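Local coordinates for NBS-LRR class disease resistance protein (Oryza sativa subsp. japonica, PDB 6FU9) that probably recognises a pathogen effector and triggers plant immunity, here through a small domain with a ferredoxin-like fold of the heavy-metal-associated type, at residues E5-V10 with V75-E80; F11-V16 with G68-L73. All coordinates share one frame; numbering follows the deposited sequence.

How the contacts relate
Near the N terminus the chain enters the fold at 5-10, the first half of contact 1, and runs straight on through strand 7-12 into 11-16, the first half of contact 2. It then makes helix 18-29, the hairpin of strands 34-40 and 46-51 and helix 56-66 before 68-73 closes contact 2. Strand 71-77 continues to 75-80 and closes contact 1, so the loop of contact 2 is nested inside that of contact 1. Both contacts join the same inner strand, 7-12, to an outermost strand of this chain, 71-77. They lie on opposite sides of the chain's centre and meet midway, where Ile9 packs on Phe72 and Val10 O probably accepts a hydrogen bond from Leu73 N.

Contact 1 of 2, residues E5-V10 with V75-E80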
# COMPACT_ATOMS: atom_id res chain seq x y z
N GLU A 5 -0.94 0.99 18.80
CA GLU A 5 -1.07 1.67 17.49
C GLU A 5 -1.17 0.64 16.38
O GLU A 5 -0.39 -0.30 16.33
CB GLU A 5 0.17 2.56 17.32
CG GLU A 5 0.13 3.48 16.13
CD GLU A 5 1.46 4.19 16.01
OE1 GLU A 5 1.54 5.34 16.46
OE2 GLU A 5 2.43 3.58 15.57
N MET A 6 -2.15 0.85 15.49
CA MET A 6 -2.43 -0.14 14.47
C MET A 6 -1.33 -0.20 13.39
O MET A 6 -0.64 0.74 13.14
CB MET A 6 -3.77 0.18 13.85
CG MET A 6 -4.90 -0.13 14.85
SD MET A 6 -6.55 0.31 14.37
CE MET A 6 -6.54 -0.92 13.18
N GLN A 7 -1.27 -1.39 12.80
CA GLN A 7 -0.38 -1.72 11.71
C GLN A 7 -1.12 -1.63 10.35
O GLN A 7 -2.32 -1.91 10.33
CB GLN A 7 -0.01 -3.23 11.80
CG GLN A 7 0.89 -3.76 12.90
CD GLN A 7 0.70 -5.28 12.97
OE1 GLN A 7 -0.24 -5.78 13.47
NE2 GLN A 7 1.74 -5.99 12.57
N LYS A 8 -0.38 -1.33 9.32
CA LYS A 8 -0.83 -1.39 7.92
C LYS A 8 0.13 -2.17 7.14
O LYS A 8 1.35 -1.83 7.08
CB LYS A 8 -0.97 0.02 7.36
CG LYS A 8 -1.49 0.05 5.93
CD LYS A 8 -1.71 1.51 5.50
CE LYS A 8 -2.15 1.68 4.11
NZ LYS A 8 -2.30 3.13 3.93
N ILE A 9 -0.30 -3.30 6.53
CA ILE A 9 0.53 -4.17 5.77
C ILE A 9 -0.08 -4.29 4.38
O ILE A 9 -1.28 -4.57 4.25
CB ILE A 9 0.60 -5.57 6.35
CG1 ILE A 9 1.07 -5.55 7.82
CG2 ILE A 9 1.50 -6.44 5.52
CD1 ILE A 9 0.82 -6.81 8.58
N VAL A 10 0.70 -4.05 3.35
CA VAL A 10 0.21 -4.17 1.96
C VAL A 10 0.97 -5.27 1.27
O VAL A 10 2.24 -5.25 1.29
CB VAL A 10 0.34 -2.87 1.19
CG1 VAL A 10 -0.34 -3.01 -0.22
CG2 VAL A 10 -0.26 -1.69 1.92
N VAL A 75 5.13 -2.00 4.78
CA VAL A 75 4.85 -2.20 6.20
C VAL A 75 4.91 -0.82 6.86
O VAL A 75 5.93 -0.12 6.72
CB VAL A 75 5.89 -3.16 6.85
CG1 VAL A 75 5.67 -3.29 8.32
CG2 VAL A 75 5.84 -4.53 6.18
N SER A 76 3.86 -0.42 7.55
CA SER A 76 3.83 0.88 8.18
C SER A 76 2.89 0.82 9.40
O SER A 76 2.19 -0.16 9.60
CB SER A 76 3.42 1.96 7.22
OG SER A 76 2.11 1.76 6.73
N GLN A 77 2.96 1.87 10.21
CA GLN A 77 2.05 2.06 11.30
C GLN A 77 0.98 3.06 10.88
O GLN A 77 1.23 3.93 10.06
CB GLN A 77 2.77 2.58 12.53
CG GLN A 77 3.68 1.52 13.21
CD GLN A 77 2.89 0.41 13.88
OE1 GLN A 77 2.88 -0.74 13.42
NE2 GLN A 77 2.20 0.75 14.94
N VAL A 78 -0.21 2.96 11.46
CA VAL A 78 -1.26 3.92 11.22
C VAL A 78 -0.97 5.20 12.02
O VAL A 78 -0.59 5.09 13.20
CB VAL A 78 -2.60 3.34 11.63
CG1 VAL A 78 -3.74 4.38 11.59
CG2 VAL A 78 -2.96 2.17 10.72
N LYS A 79 -1.10 6.36 11.40
CA LYS A 79 -1.01 7.64 12.08
C LYS A 79 -2.33 7.93 12.78
O LYS A 79 -3.35 8.26 12.12
CB LYS A 79 -0.65 8.76 11.12
CG LYS A 79 -0.40 10.08 11.84
CD LYS A 79 -0.04 11.25 10.92
CE LYS A 79 -1.25 11.69 10.10
NZ LYS A 79 -0.93 12.92 9.30
N GLU A 80 -2.36 7.73 14.10
CA GLU A 80 -3.63 7.78 14.84
C GLU A 80 -3.91 9.11 15.46
O GLU A 80 -5.05 9.34 15.80
CB GLU A 80 -3.61 6.74 15.96
CG GLU A 80 -3.61 5.33 15.40
CD GLU A 80 -3.66 4.24 16.43
OE1 GLU A 80 -3.35 4.49 17.63
OE2 GLU A 80 -3.94 3.08 16.04
O HOH W 1 -0.00 7.22 15.63
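At this end of the ferredoxin-like sheet, the first and last strands run antiparallel and their flanking chains are clasped by Glu5, Gln77 and Glu80. The Glu5 side chain is extended, with CG anti to its backbone N (chi1 -172°), and reaches across to Gln77, which folds back at chi2 (-70°) to meet it. The two side chains cross obliquely, carboxylate and amide planes 38° apart. Gln77 NE2 gives a nearly straight hydrogen bond to the anti lone pair of Glu5 OE2, at 2.9 Å, and a second, more bent one to Glu5 O at 3.1 Å from above that carbonyl plane. Gripped twice by one residue, the amide is fixed in rotation, and its OE1 lies 3.7 Å from Gln7 CG; the Gln7 amide itself turns to Ile54, with OE1 accepting from Ile54 N.

Glu80 closes the far end. Its OE2 accepts from Met6 N at 2.9 Å, approached from above the carboxylate plane, while a water bridges Glu5 OE1 and Glu80 N. Between these polar links, Val78 N bonds to Met6 O in a nearly straight line, and Val78 CG2 leans on Met6 CB at 3.8 Å.

Further in, Lys8 and Ser76 form a hydrogen-bonded pair. Beyond Val75 the sheet runs on into an antiparallel strand of the partner protein, so this edge of the domain serves as a binding surface. Ser76 OG, hydrogen-bonded to Glu74 OE2, sits 3.6 Å from Lys8 CB.

Contact 2 of 2, residues F11-V16 with G68-L73; sequences FKIPMV and GPAMFL
Phe11 and Phe72 lie side by side and point the same way, their ring planes 43° apart and centroids 4.9 Å apart. Phe11 CE1 comes down over one face of the Phe72 ring, toward its rim, 3.5 Å from Phe72 CE1. The edge of the Phe11 ring faces Met71 O, which also receives a hydrogen bond from Lys12 N at 2.8 Å, nearly along the C=O axis. Met71 N returns a bond to Lys12 O, completing the hydrogen-bonded pair. Next along, Ile13 CG1 rests on Ala70 CB at 3.7 Å.

In the βαββαβ ferredoxin-like fold, this is where the first strand runs out and the last begins, beneath helix 56-66; Leu59 and Val60 of that helix pack on Phe11. Lys12 is bent at both chi2 and chi3: its CG touches Leu73 CD2 at 3.8 Å, while NZ forms salt bridges with Asp45 OD1 and with an acidic side chain of the partner protein. Gly68, with positive phi, is the first residue to leave helical geometry after helix 56-66. Pro69 then centres an inverse gamma turn closed by Ala70 N to Gly68 O, and Arg64 NE of the helix hydrogen-bonds to Ala70 O.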
# COMPACT_ATOMS: atom_id res chain seq x y z
N PHE A 11 0.23 -6.19 0.66
CA PHE A 11 0.80 -7.24 -0.17
C PHE A 11 0.48 -6.95 -1.64
O PHE A 11 -0.57 -6.35 -1.93
CB PHE A 11 0.25 -8.61 0.18
CG PHE A 11 0.51 -9.06 1.59
CD1 PHE A 11 1.76 -9.57 1.93
CD2 PHE A 11 -0.44 -8.98 2.57
CE1 PHE A 11 2.03 -10.01 3.23
CE2 PHE A 11 -0.19 -9.40 3.86
CZ PHE A 11 1.05 -9.92 4.18
N LYS A 12 1.37 -7.38 -2.52
CA LYS A 12 1.08 -7.49 -3.96
C LYS A 12 0.93 -8.96 -4.25
O LYS A 12 1.82 -9.77 -3.97
CB LYS A 12 2.18 -6.81 -4.76
CG LYS A 12 2.08 -5.27 -4.77
CD LYS A 12 1.07 -4.63 -5.76
CE LYS A 12 1.67 -4.51 -7.14
NZ LYS A 12 0.72 -4.02 -8.15
N ILE A 13 -0.24 -9.34 -4.82
CA ILE A 13 -0.53 -10.76 -5.14
C ILE A 13 -1.14 -10.73 -6.49
O ILE A 13 -2.29 -10.29 -6.63
CB ILE A 13 -1.47 -11.43 -4.13
CG1 ILE A 13 -1.16 -11.04 -2.68
CG2 ILE A 13 -1.43 -12.93 -4.32
CD1 ILE A 13 -2.01 -11.73 -1.63
N PRO A 14 -0.40 -11.16 -7.51
CA PRO A 14 -1.07 -11.39 -8.79
C PRO A 14 -2.36 -12.23 -8.55
O PRO A 14 -2.31 -13.25 -7.90
CB PRO A 14 -0.03 -12.16 -9.59
CG PRO A 14 1.25 -11.61 -9.06
CD PRO A 14 1.04 -11.46 -7.58
N MET A 15 -3.50 -11.73 -9.02
CA MET A 15 -4.78 -12.47 -8.78
C MET A 15 -5.58 -12.67 -10.03
O MET A 15 -5.99 -11.70 -10.60
CB MET A 15 -5.56 -11.78 -7.61
CG MET A 15 -5.06 -12.21 -6.23
SD MET A 15 -5.78 -11.46 -4.75
CE MET A 15 -5.35 -9.74 -5.08
N VAL A 16 -5.74 -13.92 -10.50
CA VAL A 16 -6.30 -14.16 -11.85
C VAL A 16 -7.73 -13.54 -12.09
O VAL A 16 -8.07 -13.16 -13.22
CB VAL A 16 -6.21 -15.67 -12.29
CG1 VAL A 16 -6.63 -15.84 -13.75
CG2 VAL A 16 -4.80 -16.24 -12.11
N GLY A 68 -1.70 -17.27 -3.91
CA GLY A 68 -0.79 -16.98 -5.02
C GLY A 68 0.51 -16.44 -4.50
O GLY A 68 0.67 -16.37 -3.27
N PRO A 69 1.39 -16.01 -5.38
CA PRO A 69 2.75 -15.65 -5.00
C PRO A 69 2.86 -14.26 -4.34
O PRO A 69 3.38 -13.28 -4.89
CB PRO A 69 3.50 -15.70 -6.30
CG PRO A 69 2.50 -15.50 -7.34
CD PRO A 69 1.25 -16.09 -6.83
N ALA A 70 2.39 -14.15 -3.12
CA ALA A 70 2.34 -12.92 -2.40
C ALA A 70 3.72 -12.36 -2.07
O ALA A 70 4.61 -13.11 -1.69
CB ALA A 70 1.51 -13.11 -1.14
N MET A 71 3.86 -11.04 -2.23
CA MET A 71 5.05 -10.31 -1.80
C MET A 71 4.62 -9.13 -0.93
O MET A 71 3.60 -8.47 -1.19
CB MET A 71 5.86 -9.81 -2.97
CG MET A 71 6.36 -10.96 -3.87
SD MET A 71 7.65 -11.98 -3.06
CE MET A 71 9.04 -10.85 -3.25
N PHE A 72 5.45 -8.78 0.04
CA PHE A 72 5.24 -7.54 0.76
C PHE A 72 5.51 -6.34 -0.12
O PHE A 72 6.56 -6.28 -0.80
CB PHE A 72 6.13 -7.45 2.00
CG PHE A 72 5.73 -8.34 3.15
CD1 PHE A 72 4.91 -7.87 4.11
CD2 PHE A 72 6.28 -9.60 3.31
CE1 PHE A 72 4.61 -8.64 5.24
CE2 PHE A 72 6.00 -10.35 4.42
CZ PHE A 72 5.12 -9.89 5.38
N LEU A 73 4.64 -5.35 -0.08
CA LEU A 73 4.84 -4.04 -0.68
C LEU A 73 5.12 -2.97 0.34
O LEU A 73 5.91 -2.06 0.07
CB LEU A 73 3.60 -3.66 -1.58
CG LEU A 73 3.59 -2.24 -2.18
CD1 LEU A 73 4.75 -2.01 -3.13
CD2 LEU A 73 2.25 -2.00 -2.92